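Local coordinates for phosphoribosylaminoimidazole-succinocarboxamide synthase (Pyrococcus horikoshii, PDB 3U55), which catalyses the ATP-dependent joining of L-aspartate to the carboxylate of the carboxyaminoimidazole ribotide, giving SAICAR, in de novo purine biosynthesis, at residues A[41-45]-A[220-224]; A[206-210]-A[223-227]. One frame throughout, in Å; residues are numbered along the deposited sequence.

Overall arrangement
Interactions 1 and 2 both use helix 220-232, and their centres lie about 9 Å apart, on the same side of the chain's centre. In interaction 1 the first turn of that helix, 220-224, meets the loop 41-45 that leads into helix 45-62; in interaction 2 the next turn, 223-227, meets the loop 206-210 that leads into helix 211-214. Tyr224 takes part in both: its ring lies beside Lys45 in one and reaches the backbone of Asp209 and Lys210 in the other, while its hydroxyl binds Asp195, which also pairs with Lys45. Interaction 2 alone extends to a bound ion, with NZ of Lys210 2.8 Å from O1 of a sulfate.

Interaction 1: residues A[41-45]-A[220-224]; sequences RFKGK and LIEAY
Leu220 lies over one face of the Phe42 ring, and the two side chains cross at about a right angle. Its CB sits 4.0 Å from the ring centroid and 18° off the ring normal, a CH-pi contact, while its CD2 comes within 3.7 Å of Phe42 CG. The ring is set there by chi1 of -65°, which puts CG of Phe42 anti to its own carbonyl carbon; Phe213 of helix 211-214 meets the same ring with its plane turned about 80°. Ile221, one residue on, reaches into the bend of the loop with CD1, which lies 3.4 Å from Lys43 O and 3.6 Å from Lys45 N. That bend is a type II beta turn from Phe42 to Lys45, closed by the bond from Lys45 N to Phe42 O (3.0 Å), with Gly44 at the N-cap position of helix 45-62. The turn thus links strand 38-41 to that helix, and helix 220-232 packs against the junction through apolar groups, with no hydrogen bond between the two segments. Lys45 runs past Leu220 CD2, its CD 3.8 Å away, and its CG lies 3.9 Å from Tyr224 CE2. Leu220 CD2 also stands over the centre of the Tyr224 ring. Beyond CD the lysine chain bends at chi3 and chi4, carrying NZ to a salt bridge with Asp195, the residue whose other carboxylate oxygen is hydrogen-bonded to Tyr224 OH.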
loop_
_atom_site.group_PDB
_atom_site.type_symbol
_atom_site.label_atom_id
_atom_site.label_comp_id
_atom_site.label_asym_id
_atom_site.label_seq_id
_atom_site.Cartn_x
_atom_site.Cartn_y
_atom_site.Cartn_z
ATOM N N ARG A 41 -9.531 11.413 -28.879
ATOM C CA ARG A 41 -9.083 12.802 -28.929
ATOM C C ARG A 41 -10.270 13.738 -28.761
ATOM O O ARG A 41 -11.290 13.587 -29.441
ATOM C CB ARG A 41 -8.381 13.101 -30.255
ATOM C CG ARG A 41 -7.116 12.291 -30.509
ATOM C CD ARG A 41 -6.412 12.734 -31.793
ATOM N NE ARG A 41 -5.710 14.008 -31.629
ATOM C CZ ARG A 41 -6.194 15.197 -31.987
ATOM N NH1 ARG A 41 -7.397 15.303 -32.538
ATOM N NH2 ARG A 41 -5.468 16.289 -31.788
ATOM N N PHE A 42 -10.134 14.706 -27.860
ATOM C CA PHE A 42 -11.211 15.651 -27.583
ATOM C C PHE A 42 -10.761 17.072 -27.878
ATOM O O PHE A 42 -9.906 17.621 -27.175
ATOM C CB PHE A 42 -11.674 15.529 -26.128
ATOM C CG PHE A 42 -12.292 14.202 -25.800
ATOM C CD1 PHE A 42 -13.635 13.962 -26.073
ATOM C CD2 PHE A 42 -11.535 13.195 -25.211
ATOM C CE1 PHE A 42 -14.218 12.735 -25.766
ATOM C CE2 PHE A 42 -12.105 11.963 -24.904
ATOM C CZ PHE A 42 -13.450 11.732 -25.182
ATOM N N LYS A 43 -11.341 17.660 -28.925
ATOM C CA LYS A 43 -10.925 18.975 -29.405
ATOM C C LYS A 43 -11.151 20.052 -28.348
ATOM O O LYS A 43 -12.287 20.306 -27.934
ATOM C CB LYS A 43 -11.649 19.335 -30.711
ATOM C CG LYS A 43 -11.349 20.729 -31.255
ATOM C CD LYS A 43 -9.915 20.870 -31.753
ATOM C CE LYS A 43 -9.660 22.287 -32.250
ATOM N NZ LYS A 43 -8.278 22.458 -32.790
ATOM N N GLY A 44 -10.056 20.669 -27.919
ATOM C CA GLY A 44 -10.098 21.714 -26.904
ATOM C C GLY A 44 -9.754 21.261 -25.493
ATOM O O GLY A 44 -9.629 22.097 -24.595
ATOM N N LYS A 45 -9.601 19.953 -25.283
ATOM C CA LYS A 45 -9.285 19.436 -23.945
ATOM C C LYS A 45 -7.949 19.979 -23.431
ATOM O O LYS A 45 -7.834 20.362 -22.262
ATOM C CB LYS A 45 -9.280 17.903 -23.916
ATOM C CG LYS A 45 -8.963 17.324 -22.536
ATOM C CD LYS A 45 -9.048 15.803 -22.487
ATOM C CE LYS A 45 -7.762 15.141 -22.955
ATOM N NZ LYS A 45 -6.630 15.262 -21.979
ATOM N N LEU A 220 -17.444 14.678 -22.790
ATOM C CA LEU A 220 -16.275 15.094 -22.006
ATOM C C LEU A 220 -16.009 16.594 -22.100
ATOM O O LEU A 220 -15.803 17.257 -21.080
ATOM C CB LEU A 220 -15.010 14.305 -22.393
ATOM C CG LEU A 220 -13.717 14.735 -21.663
ATOM C CD1 LEU A 220 -12.899 13.555 -21.188
ATOM C CD2 LEU A 220 -12.848 15.692 -22.485
ATOM N N ILE A 221 -15.999 17.120 -23.324
ATOM C CA ILE A 221 -15.707 18.536 -23.537
ATOM C C ILE A 221 -16.720 19.426 -22.806
ATOM O O ILE A 221 -16.340 20.401 -22.156
ATOM C CB ILE A 221 -15.595 18.883 -25.048
ATOM C CG1 ILE A 221 -14.260 18.377 -25.613
ATOM C CG2 ILE A 221 -15.759 20.387 -25.291
ATOM C CD1 ILE A 221 -13.009 18.936 -24.911
ATOM N N GLU A 222 -17.999 19.066 -22.893
ATOM C CA GLU A 222 -19.048 19.815 -22.193
ATOM C C GLU A 222 -18.850 19.806 -20.672
ATOM O O GLU A 222 -19.053 20.829 -20.018
ATOM C CB GLU A 222 -20.446 19.311 -22.570
ATOM C CG GLU A 222 -20.818 19.519 -24.043
ATOM C CD GLU A 222 -20.561 20.938 -24.534
ATOM O OE1 GLU A 222 -19.727 21.103 -25.454
ATOM O OE2 GLU A 222 -21.181 21.885 -23.998
ATOM N N ALA A 223 -18.440 18.660 -20.127
ATOM C CA ALA A 223 -18.164 18.535 -18.694
ATOM C C ALA A 223 -16.983 19.419 -18.271
ATOM O O ALA A 223 -17.060 20.115 -17.258
ATOM C CB ALA A 223 -17.920 17.075 -18.312
ATOM N N TYR A 224 -15.910 19.408 -19.065
ATOM C CA TYR A 224 -14.710 20.201 -18.769
ATOM C C TYR A 224 -14.973 21.700 -18.930
ATOM O O TYR A 224 -14.414 22.516 -18.189
ATOM C CB TYR A 224 -13.532 19.771 -19.658
ATOM C CG TYR A 224 -12.821 18.482 -19.264
ATOM C CD1 TYR A 224 -13.528 17.377 -18.770
ATOM C CD2 TYR A 224 -11.439 18.357 -19.425
ATOM C CE1 TYR A 224 -12.873 16.186 -18.431
ATOM C CE2 TYR A 224 -10.778 17.177 -19.088
ATOM C CZ TYR A 224 -11.498 16.097 -18.596
ATOM O OH TYR A 224 -10.837 14.935 -18.260
#

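Interaction 2: residues A[206-210]-A[223-227]; sequences RSLDK and AYKEI. With SO4 (sulfate ion), chain C.
The loop 206-210, between strand 197-201 and helix 211-214 of the SAICAR synthetase fold, ends at a sulfate site and packs its middle on helix 220-232. Leu208 is the main apolar contact: its CB lies 3.6 Å from Ile227 CD1, and its CD2 lies 4.1 Å from Ala223 CB. Leu208 O has no polar partner in the model and faces Ile227 CG1 at 3.3 Å. Over Leu208 CD2 lies one face of the Arg206 guanidinium. The guanidinium plane is nearly parallel to the Glu226 carboxylate, 13° apart, but stepped from it, and their salt bridge is long, 3.9 Å from NH1 of Arg206 to OE2 of Glu226; Arg230 is the nearer mate of that oxygen. Tyr224 brings CE1 to 3.5 Å from Asp209 C, with Asp209 O in the ring plane at its edge. A leucine in place of Tyr224 would probably leave a gap beside Asp209 and deprive Asp195 of its hydroxyl partner. Asp209 OD2 caps Asp211 N at the turn into helix 211-214. Alongside the tyrosine, Lys210 stays extended beyond CG, and its NZ, also bound to Thr32 O, donates to O1 of the sulfate at 2.8 Å.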
loop_
_atom_site.group_PDB
_atom_site.type_symbol
_atom_site.label_atom_id
_atom_site.label_comp_id
_atom_site.label_asym_id
_atom_site.label_seq_id
_atom_site.Cartn_x
_atom_site.Cartn_y
_atom_site.Cartn_z
ATOM N N ARG A 206 -23.000 14.467 -10.099
ATOM C CA ARG A 206 -22.526 13.945 -11.384
ATOM C C ARG A 206 -21.083 14.367 -11.688
ATOM O O ARG A 206 -20.633 15.451 -11.277
ATOM C CB ARG A 206 -23.485 14.298 -12.531
ATOM C CG ARG A 206 -23.252 15.637 -13.201
ATOM C CD ARG A 206 -24.276 15.851 -14.318
ATOM N NE ARG A 206 -23.659 16.393 -15.528
ATOM C CZ ARG A 206 -23.443 17.686 -15.762
ATOM N NH1 ARG A 206 -23.794 18.606 -14.869
ATOM N NH2 ARG A 206 -22.874 18.061 -16.898
ATOM N N SER A 207 -20.381 13.495 -12.410
ATOM C CA SER A 207 -18.959 13.663 -12.711
ATOM C C SER A 207 -18.729 14.795 -13.693
ATOM O O SER A 207 -19.395 14.878 -14.728
ATOM C CB SER A 207 -18.377 12.367 -13.281
ATOM O OG SER A 207 -18.366 11.330 -12.312
ATOM N N LEU A 208 -17.787 15.668 -13.353
ATOM C CA LEU A 208 -17.353 16.728 -14.248
ATOM C C LEU A 208 -15.838 16.602 -14.414
ATOM O O LEU A 208 -15.083 17.516 -14.088
ATOM C CB LEU A 208 -17.746 18.092 -13.680
ATOM C CG LEU A 208 -19.246 18.403 -13.572
ATOM C CD1 LEU A 208 -19.485 19.676 -12.771
ATOM C CD2 LEU A 208 -19.876 18.505 -14.961
ATOM N N ASP A 209 -15.422 15.442 -14.920
ATOM C CA ASP A 209 -14.019 15.039 -14.960
ATOM C C ASP A 209 -13.807 13.899 -15.951
ATOM O O ASP A 209 -14.711 13.546 -16.717
ATOM C CB ASP A 209 -13.553 14.610 -13.560
ATOM C CG ASP A 209 -14.432 13.517 -12.955
ATOM O OD1 ASP A 209 -14.719 13.577 -11.742
ATOM O OD2 ASP A 209 -14.844 12.600 -13.694
ATOM N N LYS A 210 -12.612 13.315 -15.913
ATOM C CA LYS A 210 -12.237 12.228 -16.812
ATOM C C LYS A 210 -13.129 10.971 -16.728
ATOM O O LYS A 210 -13.143 10.170 -17.661
ATOM C CB LYS A 210 -10.767 11.864 -16.584
ATOM C CG LYS A 210 -10.107 11.119 -17.733
ATOM C CD LYS A 210 -8.678 10.775 -17.354
ATOM C CE LYS A 210 -7.991 9.998 -18.436
ATOM N NZ LYS A 210 -6.600 9.608 -18.047
ATOM N N ALA A 223 -18.440 18.660 -20.127
ATOM C CA ALA A 223 -18.164 18.535 -18.694
ATOM C C ALA A 223 -16.983 19.419 -18.271
ATOM O O ALA A 223 -17.060 20.115 -17.258
ATOM C CB ALA A 223 -17.920 17.075 -18.312
ATOM N N TYR A 224 -15.910 19.408 -19.065
ATOM C CA TYR A 224 -14.710 20.201 -18.769
ATOM C C TYR A 224 -14.973 21.700 -18.930
ATOM O O TYR A 224 -14.414 22.516 -18.189
ATOM C CB TYR A 224 -13.532 19.771 -19.658
ATOM C CG TYR A 224 -12.821 18.482 -19.264
ATOM C CD1 TYR A 224 -13.528 17.377 -18.770
ATOM C CD2 TYR A 224 -11.439 18.357 -19.425
ATOM C CE1 TYR A 224 -12.873 16.186 -18.431
ATOM C CE2 TYR A 224 -10.778 17.177 -19.088
ATOM C CZ TYR A 224 -11.498 16.097 -18.596
ATOM O OH TYR A 224 -10.837 14.935 -18.260
ATOM N N LYS A 225 -15.819 22.055 -19.900
ATOM C CA LYS A 225 -16.251 23.445 -20.086
ATOM C C LYS A 225 -17.028 23.935 -18.871
ATOM O O LYS A 225 -16.830 25.065 -18.418
ATOM C CB LYS A 225 -17.137 23.592 -21.327
ATOM C CG LYS A 225 -16.398 23.642 -22.653
ATOM C CD LYS A 225 -17.399 23.698 -23.805
ATOM C CE LYS A 225 -16.720 23.961 -25.134
ATOM N NZ LYS A 225 -17.697 23.987 -26.260
ATOM N N GLU A 226 -17.906 23.076 -18.355
ATOM C CA GLU A 226 -18.765 23.403 -17.220
ATOM C C GLU A 226 -17.913 23.737 -15.998
ATOM O O GLU A 226 -18.165 24.732 -15.317
ATOM C CB GLU A 226 -19.715 22.239 -16.917
ATOM C CG GLU A 226 -21.184 22.641 -16.789
ATOM C CD GLU A 226 -21.614 22.900 -15.359
ATOM O OE1 GLU A 226 -21.824 24.080 -14.997
ATOM O OE2 GLU A 226 -21.752 21.919 -14.597
ATOM N N ILE A 227 -16.900 22.909 -15.741
ATOM C CA ILE A 227 -15.908 23.173 -14.696
ATOM C C ILE A 227 -15.248 24.531 -14.912
ATOM O O ILE A 227 -15.198 25.354 -13.995
ATOM C CB ILE A 227 -14.822 22.055 -14.631
ATOM C CG1 ILE A 227 -15.405 20.763 -14.058
ATOM C CG2 ILE A 227 -13.604 22.507 -13.817
ATOM C CD1 ILE A 227 -15.774 20.826 -12.562
HETATM S S SO4 C . -6.526 6.059 -16.114
HETATM O O1 SO4 C . -7.134 7.268 -16.659
HETATM O O2 SO4 C . -5.419 5.656 -16.974
HETATM O O3 SO4 C . -6.031 6.344 -14.770
HETATM O O4 SO4 C . -7.526 4.993 -16.069
#